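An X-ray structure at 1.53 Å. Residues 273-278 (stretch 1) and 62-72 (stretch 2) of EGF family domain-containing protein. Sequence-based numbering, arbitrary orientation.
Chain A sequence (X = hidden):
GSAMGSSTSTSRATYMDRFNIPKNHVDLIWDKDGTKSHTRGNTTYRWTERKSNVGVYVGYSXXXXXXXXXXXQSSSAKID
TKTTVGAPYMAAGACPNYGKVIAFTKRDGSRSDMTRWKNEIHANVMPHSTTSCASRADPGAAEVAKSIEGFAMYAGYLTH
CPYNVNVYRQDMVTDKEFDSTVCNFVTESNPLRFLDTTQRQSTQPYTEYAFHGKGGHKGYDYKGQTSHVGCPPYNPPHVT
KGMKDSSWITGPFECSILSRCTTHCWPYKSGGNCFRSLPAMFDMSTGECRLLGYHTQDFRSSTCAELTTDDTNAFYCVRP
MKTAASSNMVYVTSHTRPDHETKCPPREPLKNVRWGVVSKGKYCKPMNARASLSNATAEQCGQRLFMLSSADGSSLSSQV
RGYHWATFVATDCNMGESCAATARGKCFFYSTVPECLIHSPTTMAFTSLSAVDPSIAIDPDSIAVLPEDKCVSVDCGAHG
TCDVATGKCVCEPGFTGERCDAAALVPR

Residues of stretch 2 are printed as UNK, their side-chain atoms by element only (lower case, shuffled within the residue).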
# COMPACT_ATOMS: atom_id res chain seq x y z
N ASN A 273 8.39 16.79 -4.77
CA ASN A 273 7.73 15.69 -4.06
C ASN A 273 8.68 15.00 -3.10
O ASN A 273 9.82 14.69 -3.44
CB ASN A 273 7.16 14.67 -5.05
CG ASN A 273 5.80 15.07 -5.59
OD1 ASN A 273 4.76 14.76 -5.00
ND2 ASN A 273 5.81 15.77 -6.70
N CYS A 274 8.19 14.79 -1.88
CA CYS A 274 8.92 14.09 -0.83
C CYS A 274 8.26 12.73 -0.66
O CYS A 274 7.10 12.66 -0.24
CB CYS A 274 8.90 14.88 0.47
SG CYS A 274 10.27 14.54 1.60
N PHE A 275 8.99 11.67 -1.00
CA PHE A 275 8.47 10.31 -0.99
C PHE A 275 8.88 9.60 0.29
O PHE A 275 10.07 9.36 0.52
CB PHE A 275 8.96 9.53 -2.21
CG PHE A 275 8.48 10.09 -3.53
CD1 PHE A 275 7.21 9.79 -3.99
CD2 PHE A 275 9.29 10.92 -4.28
CE1 PHE A 275 6.76 10.30 -5.20
CE2 PHE A 275 8.85 11.44 -5.48
CZ PHE A 275 7.57 11.13 -5.94
N ARG A 276 7.91 9.25 1.13
CA ARG A 276 8.20 8.57 2.38
C ARG A 276 7.01 7.72 2.80
O ARG A 276 5.86 8.09 2.55
CB ARG A 276 8.54 9.57 3.49
CG ARG A 276 8.84 8.92 4.84
CD ARG A 276 9.45 9.90 5.83
NE ARG A 276 9.68 9.25 7.12
CZ ARG A 276 10.86 8.81 7.57
NH1 ARG A 276 11.97 8.93 6.84
NH2 ARG A 276 10.91 8.23 8.76
N SER A 277 7.31 6.59 3.43
CA SER A 277 6.30 5.70 3.97
C SER A 277 5.24 5.35 2.93
O SER A 277 4.04 5.39 3.19
CB SER A 277 5.66 6.32 5.21
OG SER A 277 6.66 6.57 6.18
N LEU A 278 5.71 4.96 1.75
CA LEU A 278 4.82 4.74 0.62
C LEU A 278 3.95 3.51 0.85
O LEU A 278 4.43 2.49 1.33
CB LEU A 278 5.62 4.57 -0.67
CG LEU A 278 6.42 5.78 -1.12
CD1 LEU A 278 7.16 5.46 -2.41
CD2 LEU A 278 5.55 7.00 -1.30
N UNK A 62 -0.91 12.06 9.70
CA UNK A 62 0.08 13.07 9.37
C UNK A 62 1.42 12.45 9.02
O UNK A 62 1.92 11.58 9.73
o UNK A 62 -3.23 15.07 11.19
c UNK A 62 -2.17 14.41 11.28
c UNK A 62 0.25 14.04 10.53
o UNK A 62 -2.11 13.28 11.82
c UNK A 62 -0.91 15.03 10.69
N UNK A 63 2.00 12.92 7.92
CA UNK A 63 3.32 12.48 7.53
C UNK A 63 4.26 12.58 8.73
O UNK A 63 4.35 13.61 9.40
c UNK A 63 4.84 11.25 3.87
s UNK A 63 5.60 11.30 5.50
c UNK A 63 5.30 13.01 5.97
c UNK A 63 3.85 13.32 6.37
N UNK A 64 4.94 11.47 9.00
CA UNK A 64 5.87 11.36 10.11
C UNK A 64 7.26 11.11 9.53
O UNK A 64 7.46 10.13 8.81
c UNK A 64 6.41 9.96 12.18
c UNK A 64 7.32 8.92 12.12
c UNK A 64 7.20 10.49 14.39
c UNK A 64 8.11 9.45 14.31
c UNK A 64 5.47 10.22 11.03
o UNK A 64 8.95 9.20 15.37
c UNK A 64 8.18 8.67 13.18
c UNK A 64 6.35 10.73 13.33
N UNK A 65 8.19 12.00 9.84
CA UNK A 65 9.56 11.87 9.35
C UNK A 65 10.53 12.03 10.51
O UNK A 65 10.77 13.14 10.99
c UNK A 65 9.84 12.89 8.25
o UNK A 65 11.17 12.89 6.27
o UNK A 65 12.03 11.99 8.08
c UNK A 65 11.10 12.57 7.47
N UNK A 66 11.11 10.92 10.94
CA UNK A 66 12.06 10.91 12.04
C UNK A 66 13.49 10.71 11.53
O UNK A 66 14.36 10.27 12.27
o UNK A 66 11.64 8.56 12.44
c UNK A 66 11.70 9.83 13.06
N UNK A 67 13.73 11.03 10.26
CA UNK A 67 15.10 11.16 9.78
C UNK A 67 15.70 12.36 10.51
O UNK A 67 14.98 13.20 11.04
c UNK A 67 15.16 11.32 8.25
o UNK A 67 14.56 12.54 7.83
N UNK A 68 17.02 12.43 10.55
CA UNK A 68 17.70 13.52 11.24
C UNK A 68 17.27 14.88 10.69
O UNK A 68 17.13 15.85 11.44
c UNK A 68 19.19 13.35 11.13
N UNK A 69 17.03 14.95 9.38
CA UNK A 69 16.63 16.20 8.73
C UNK A 69 15.12 16.41 8.69
O UNK A 69 14.65 17.50 8.37
c UNK A 69 17.19 16.27 7.30
n UNK A 69 20.36 16.65 8.91
c UNK A 69 18.70 16.18 7.22
c UNK A 69 19.39 17.15 8.15
o UNK A 69 19.04 18.33 8.22
N UNK A 70 14.36 15.36 9.00
CA UNK A 70 12.89 15.42 8.99
C UNK A 70 12.36 16.00 7.68
O UNK A 70 11.42 16.79 7.68
c UNK A 70 12.40 16.24 10.19
N UNK A 71 12.95 15.57 6.57
CA UNK A 71 12.69 16.15 5.25
C UNK A 71 11.22 16.35 4.93
O UNK A 71 10.80 17.45 4.55
c UNK A 71 16.69 13.66 4.65
c UNK A 71 17.53 14.70 4.29
c UNK A 71 14.78 15.07 4.21
c UNK A 71 17.02 15.91 3.89
c UNK A 71 15.32 13.85 4.60
c UNK A 71 15.65 16.09 3.85
o UNK A 71 18.90 14.51 4.32
c UNK A 71 13.28 15.26 4.15
N UNK A 72 10.43 15.29 5.05
CA UNK A 72 9.07 15.32 4.52
C UNK A 72 8.08 15.97 5.48
O UNK A 72 6.89 16.06 5.18
s UNK A 72 9.60 13.10 2.87
c UNK A 72 8.61 13.90 4.17
O HOH W 1 6.53 7.65 8.60
O HOH W 2 12.69 11.07 4.94

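Position 62 carries three carbons in a row, the third bearing two oxygens, a carboxylate on a two-carbon stem. Its side chain is out of reach of stretch 1 and makes no contact there; the atom count gives Glu 62. Position 63 is an unbranched chain of two carbons, a sulfur and a terminal carbon, a thioether. Its CA-to-CB bond points sideways, yet the chain end comes nearer, the terminal carbon lying 3.6 Å from Arg 276 O. This is Met 63, and its SD sits 4.0 Å from Arg 276 CB.

Position 64 has one carbon leading to a six-carbon ring that bears an oxygen, which identifies Tyr 64. The ring does not make the closest contact; the backbone does. Arg 276 NE donates a hydrogen bond to Tyr 64 O at 2.9 Å with an N-H...O angle of 144°, and the acceptor lies at the guanidinium edge, near its plane.

At position 65 two carbons end in two oxygens, one carbon shorter than at Glu 62, so the residue is Asp 65. Its OD1 lies 3.3 Å from Arg 276 NH1, a salt bridge. Because this oxygen sits over the guanidinium face, well out of plane, no N-H points at it and the attraction is of charge alone.

Position 66 has one carbon and one oxygen, hence Ser 66. Its N approaches Arg 276 NH2 at 3.5 Å over the same face as Asp 65 OD1, but both atoms are donors and no hydrogen bond results. Position 67 repeats the carbon-oxygen pattern and is Ser 67. Its CB is 4.2 Å from Arg 276 NH1, while its N (2.9 Å) and OG (2.6 Å) both donate to Asp 65 OD1, fixing the oxygen that faces the arginine.

Position 68 has a single side-chain carbon and is out of reach of stretch 1: Ala 68. Position 69 has three carbons, the last carrying one oxygen and one nitrogen; this amide, likewise remote, is Gln 69. Position 70, again a single carbon, points away and is Ala 70; its N donates to Ser 67 O at 3.0 Å, closing a turn.

Position 71 shows one carbon and a six-carbon ring with an oxygen, therefore Tyr 71. Its CB points toward stretch 1, 4.0 Å from Cys 274 SG, although the ring leads away. Position 72 has one carbon and one sulfur, and that sulfur is 2.0 Å from Cys 274 SG, a covalent distance: Cys 72, in a disulfide with chi3 of -81°.

The contact thus joins a covalent tie to a polar grip. The disulfide fixes Cys 274 to Cys 72, and Arg 276, extended with chi1 to chi3 all t, reaches the 64-67 loop. Asp 65 links the two regions: its OD2 accepts from Cys 72 N at 2.8 Å and from water 2 at 2.7 Å, and that water accepts from Arg 276 NH1 at 3.0 Å. Water 1 similarly bridges Ser 277 OG and Tyr 64 O, 2.7 Å from each.

Stretch 2 62-72: EMYDSSAQAYC
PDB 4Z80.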